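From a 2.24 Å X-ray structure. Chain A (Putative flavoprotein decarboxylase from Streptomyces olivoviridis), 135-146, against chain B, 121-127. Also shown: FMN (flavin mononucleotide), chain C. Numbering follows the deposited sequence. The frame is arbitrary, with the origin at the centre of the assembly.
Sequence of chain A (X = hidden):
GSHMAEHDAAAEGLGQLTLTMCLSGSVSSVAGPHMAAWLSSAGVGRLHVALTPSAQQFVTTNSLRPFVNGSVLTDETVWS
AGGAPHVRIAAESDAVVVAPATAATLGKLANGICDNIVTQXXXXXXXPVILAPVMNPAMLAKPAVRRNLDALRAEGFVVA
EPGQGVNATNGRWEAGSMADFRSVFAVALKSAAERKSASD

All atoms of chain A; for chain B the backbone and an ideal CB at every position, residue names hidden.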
# COMPACT_ATOMS: atom_id res chain seq x y z
N MET A 135 -7.88 -31.97 17.30
CA MET A 135 -8.09 -32.14 15.87
C MET A 135 -9.27 -33.08 15.69
O MET A 135 -9.71 -33.74 16.63
CB MET A 135 -6.83 -32.69 15.18
CG MET A 135 -6.40 -34.06 15.72
SD MET A 135 -4.72 -34.55 15.28
CE MET A 135 -3.78 -33.48 16.38
N ASN A 136 -9.80 -33.11 14.46
CA ASN A 136 -10.85 -34.06 14.16
C ASN A 136 -10.29 -35.48 14.26
O ASN A 136 -9.15 -35.72 13.85
CB ASN A 136 -11.45 -33.82 12.77
CG ASN A 136 -10.40 -33.69 11.69
OD1 ASN A 136 -9.35 -33.08 11.88
ND2 ASN A 136 -10.68 -34.27 10.52
N PRO A 137 -11.05 -36.43 14.82
CA PRO A 137 -10.53 -37.80 14.92
C PRO A 137 -10.23 -38.46 13.57
O PRO A 137 -9.60 -39.52 13.55
CB PRO A 137 -11.63 -38.54 15.69
CG PRO A 137 -12.30 -37.45 16.50
CD PRO A 137 -12.29 -36.25 15.58
N ALA A 138 -10.62 -37.85 12.45
CA ALA A 138 -10.15 -38.29 11.14
C ALA A 138 -8.66 -38.02 10.94
O ALA A 138 -8.07 -38.53 9.98
CB ALA A 138 -10.94 -37.59 10.02
N MET A 139 -8.04 -37.23 11.82
CA MET A 139 -6.61 -37.00 11.84
C MET A 139 -5.89 -37.69 12.99
O MET A 139 -4.75 -38.12 12.82
CB MET A 139 -6.32 -35.49 11.90
CG MET A 139 -6.33 -34.80 10.55
SD MET A 139 -5.26 -33.33 10.52
CE MET A 139 -6.15 -32.20 11.59
N LEU A 140 -6.54 -37.82 14.15
CA LEU A 140 -5.86 -38.30 15.35
C LEU A 140 -5.54 -39.79 15.29
O LEU A 140 -4.69 -40.26 16.07
CB LEU A 140 -6.70 -37.98 16.59
CG LEU A 140 -6.00 -38.08 17.96
CD1 LEU A 140 -4.86 -37.08 18.05
CD2 LEU A 140 -6.98 -37.89 19.11
N ALA A 141 -6.19 -40.54 14.41
CA ALA A 141 -5.89 -41.96 14.22
C ALA A 141 -5.01 -42.21 13.00
O ALA A 141 -4.68 -43.37 12.73
CB ALA A 141 -7.18 -42.77 14.12
N LYS A 142 -4.64 -41.17 12.25
CA LYS A 142 -3.72 -41.31 11.14
C LYS A 142 -2.36 -41.78 11.65
O LYS A 142 -1.86 -41.24 12.64
CB LYS A 142 -3.58 -39.99 10.39
CG LYS A 142 -4.76 -39.57 9.51
CD LYS A 142 -4.43 -39.71 8.01
CE LYS A 142 -5.61 -39.39 7.12
NZ LYS A 142 -6.87 -40.01 7.63
N PRO A 143 -1.74 -42.77 11.00
CA PRO A 143 -0.41 -43.24 11.45
C PRO A 143 0.62 -42.14 11.66
O PRO A 143 1.37 -42.17 12.65
CB PRO A 143 0.01 -44.20 10.33
CG PRO A 143 -1.29 -44.71 9.77
CD PRO A 143 -2.27 -43.57 9.88
N ALA A 144 0.68 -41.17 10.75
CA ALA A 144 1.72 -40.14 10.86
C ALA A 144 1.54 -39.33 12.13
O ALA A 144 2.52 -38.92 12.75
CB ALA A 144 1.70 -39.24 9.63
N VAL A 145 0.28 -39.11 12.55
CA VAL A 145 0.04 -38.35 13.77
C VAL A 145 0.36 -39.19 15.00
O VAL A 145 0.94 -38.68 15.98
CB VAL A 145 -1.41 -37.83 13.79
CG1 VAL A 145 -1.73 -37.13 15.11
CG2 VAL A 145 -1.63 -36.86 12.66
N ARG A 146 -0.00 -40.48 14.98
CA ARG A 146 0.38 -41.39 16.06
C ARG A 146 1.89 -41.36 16.27
O ARG A 146 2.36 -41.29 17.42
CB ARG A 146 -0.06 -42.81 15.74
CG ARG A 146 -1.54 -43.06 15.58
CD ARG A 146 -1.80 -44.59 15.61
NE ARG A 146 -1.70 -45.28 14.31
CZ ARG A 146 -0.60 -45.90 13.83
NH1 ARG A 146 0.54 -45.91 14.52
NH2 ARG A 146 -0.65 -46.50 12.65
N UNK B 121 -6.74 -31.04 3.59
CA UNK B 121 -7.75 -31.85 2.90
C UNK B 121 -7.33 -33.32 2.89
O UNK B 121 -8.14 -34.21 3.17
CB UNK B 121 -7.96 -31.35 1.47
N UNK B 122 -6.07 -33.60 2.56
CA UNK B 122 -5.62 -34.99 2.49
C UNK B 122 -5.69 -35.63 3.86
O UNK B 122 -6.24 -36.73 4.02
CB UNK B 122 -4.20 -35.08 1.94
N UNK B 123 -5.16 -34.96 4.89
CA UNK B 123 -5.14 -35.57 6.21
C UNK B 123 -6.53 -35.69 6.83
O UNK B 123 -6.70 -36.49 7.76
CB UNK B 123 -4.23 -34.76 7.14
N UNK B 124 -7.52 -34.94 6.34
CA UNK B 124 -8.90 -35.09 6.81
C UNK B 124 -9.68 -36.12 6.02
O UNK B 124 -10.77 -36.52 6.45
CB UNK B 124 -9.63 -33.75 6.74
N UNK B 125 -9.17 -36.56 4.88
CA UNK B 125 -9.93 -37.42 3.99
C UNK B 125 -9.92 -38.86 4.49
O UNK B 125 -8.89 -39.37 4.95
CB UNK B 125 -9.37 -37.35 2.57
N UNK B 126 -11.08 -39.50 4.40
CA UNK B 126 -11.23 -40.91 4.71
C UNK B 126 -11.48 -41.76 3.46
O UNK B 126 -11.52 -42.99 3.55
CB UNK B 126 -12.38 -41.10 5.71
N UNK B 127 -11.62 -41.12 2.31
CA UNK B 127 -11.73 -41.77 1.02
C UNK B 127 -10.35 -42.17 0.51
O UNK B 127 -9.33 -41.76 1.07
CB UNK B 127 -12.43 -40.85 0.02
N1 FMN C . -5.99 -28.04 12.84
C2 FMN C . -5.83 -28.84 13.95
O2 FMN C . -4.84 -29.56 14.04
N3 FMN C . -6.79 -28.85 14.94
C4 FMN C . -7.91 -28.05 14.84
O4 FMN C . -8.77 -28.05 15.72
C4A FMN C . -8.07 -27.24 13.72
N5 FMN C . -9.19 -26.44 13.61
C5A FMN C . -9.35 -25.63 12.50
C6 FMN C . -10.49 -24.84 12.41
C7 FMN C . -10.68 -24.01 11.30
C7M FMN C . -11.92 -23.17 11.23
C8 FMN C . -9.71 -23.99 10.28
C8M FMN C . -9.91 -23.09 9.08
C9 FMN C . -8.57 -24.79 10.37
C9A FMN C . -8.39 -25.62 11.49
N10 FMN C . -7.27 -26.42 11.61
C10 FMN C . -7.10 -27.23 12.72
C1' FMN C . -6.21 -26.41 10.54
C2' FMN C . -5.04 -25.53 11.03
O2' FMN C . -5.43 -24.19 11.24
C3' FMN C . -3.86 -25.58 10.07
O3' FMN C . -3.30 -26.87 10.11
C4' FMN C . -2.84 -24.52 10.46
O4' FMN C . -1.81 -24.35 9.50
C5' FMN C . -2.22 -24.83 11.81
O5' FMN C . -1.22 -23.86 12.01
P FMN C . -0.38 -23.79 13.36
O1P FMN C . -0.26 -25.18 13.95
O2P FMN C . 1.01 -23.27 13.04
O3P FMN C . -1.08 -22.89 14.35

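Position 121 has helical backbone angles, and its ideal CB finds nothing of chain A within 5.5 Å. This contact sets no rule there, and many side chains would do. The deposited residue is B:Ile121, which stays out of reach.

Position 122 is also helical, and its CA-to-CB bond points away from chain A. Any helix-compatible residue would fit as far as this contact goes; the deposited one is B:Val122.

Position 123 is where the contact makes demands. CA-to-CB runs sideways, and the ideal CB lies 3.8 Å from A:Met139 SD and 4.8 Å from A:Lys142 CE. Beyond it, A:Val145 turns its CA-to-CB bond toward chain B, so a side chain leaving here can follow an apolar surface. A long, flexible apolar residue suits best; leucine or isoleucine could use the near part, but would reach less far. The deposited residue is B:Met123. With chi angles m, t, p it brings its CE to 3.5 Å from A:Val145 CG2, while its CB rests against A:Met139 SD. It is covered by 108 Å², the largest share of any residue in either stretch.

The backbone of 123 matters too. Its O lies 3.3 Å from A:Ala138 O, and two acceptors cannot bond to each other. A:Lys142 lies beside this pair: its NZ donates to A:Ala138 O at 3.0 Å, and its CE is 3.2 Å from B:Met123 O.

At position 124 the CA atoms come nearest: its CA lies 5.5 Å from A:Ala138 CA. The ideal CB is 4.0 Å from A:Asn136 ND2 and 5.2 Å from A:Ala138 CB. CA-to-CB runs sideways; a small residue such as alanine or serine fits readily, though nothing visible rules out a larger one that leads off past A:Asn136, and serine would offer a polar group near the amide. The deposited residue is B:Ala124, whose CB touches A:Asn136 ND2 and whose O meets A:Ala138 CB at 3.7 Å.

Position 125 has an extended backbone, phi/psi -80/139, and its CA-to-CB bond points away. Chain A reads the carbonyl instead, so side-chain identity is loosely set. The residue is B:Ala125; its O accepts a weak hydrogen bond from A:Lys142 NZ at 3.4 Å.

Position 126 points sideways, with no chain A atom within 5.5 Å of its ideal CB. A longer side chain could bring its end nearer to A:Ala138, and polar or charged ends are acceptable. The deposited residue is B:Glu126, whose side chain comes nearer, its CG lying 4.3 Å from A:Ala138 CB.

Position 127 is beyond reach and unconstrained here; it is B:Cys127.

Chain B (121-127) IVMAAEC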
# COMPACT_ATOMS: atom_id res chain seq x y z
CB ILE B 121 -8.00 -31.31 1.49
CG1 ILE B 121 -8.93 -30.09 1.54
CG2 ILE B 121 -8.62 -32.40 0.61
CD1 ILE B 121 -8.91 -29.24 0.25
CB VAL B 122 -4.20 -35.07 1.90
CG1 VAL B 122 -3.64 -36.52 2.01
CG2 VAL B 122 -4.20 -34.61 0.45
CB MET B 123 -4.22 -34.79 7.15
CG MET B 123 -2.76 -35.01 6.82
SD MET B 123 -1.69 -34.37 8.10
CE MET B 123 -2.16 -35.44 9.48
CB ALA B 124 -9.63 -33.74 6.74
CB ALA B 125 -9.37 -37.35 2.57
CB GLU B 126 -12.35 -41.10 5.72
CG GLU B 126 -11.97 -40.57 7.09
CD GLU B 126 -13.02 -40.86 8.13
OE1 GLU B 126 -14.17 -40.40 7.95
OE2 GLU B 126 -12.71 -41.56 9.11
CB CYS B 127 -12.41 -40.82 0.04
SG CYS B 127 -11.51 -39.25 -0.11
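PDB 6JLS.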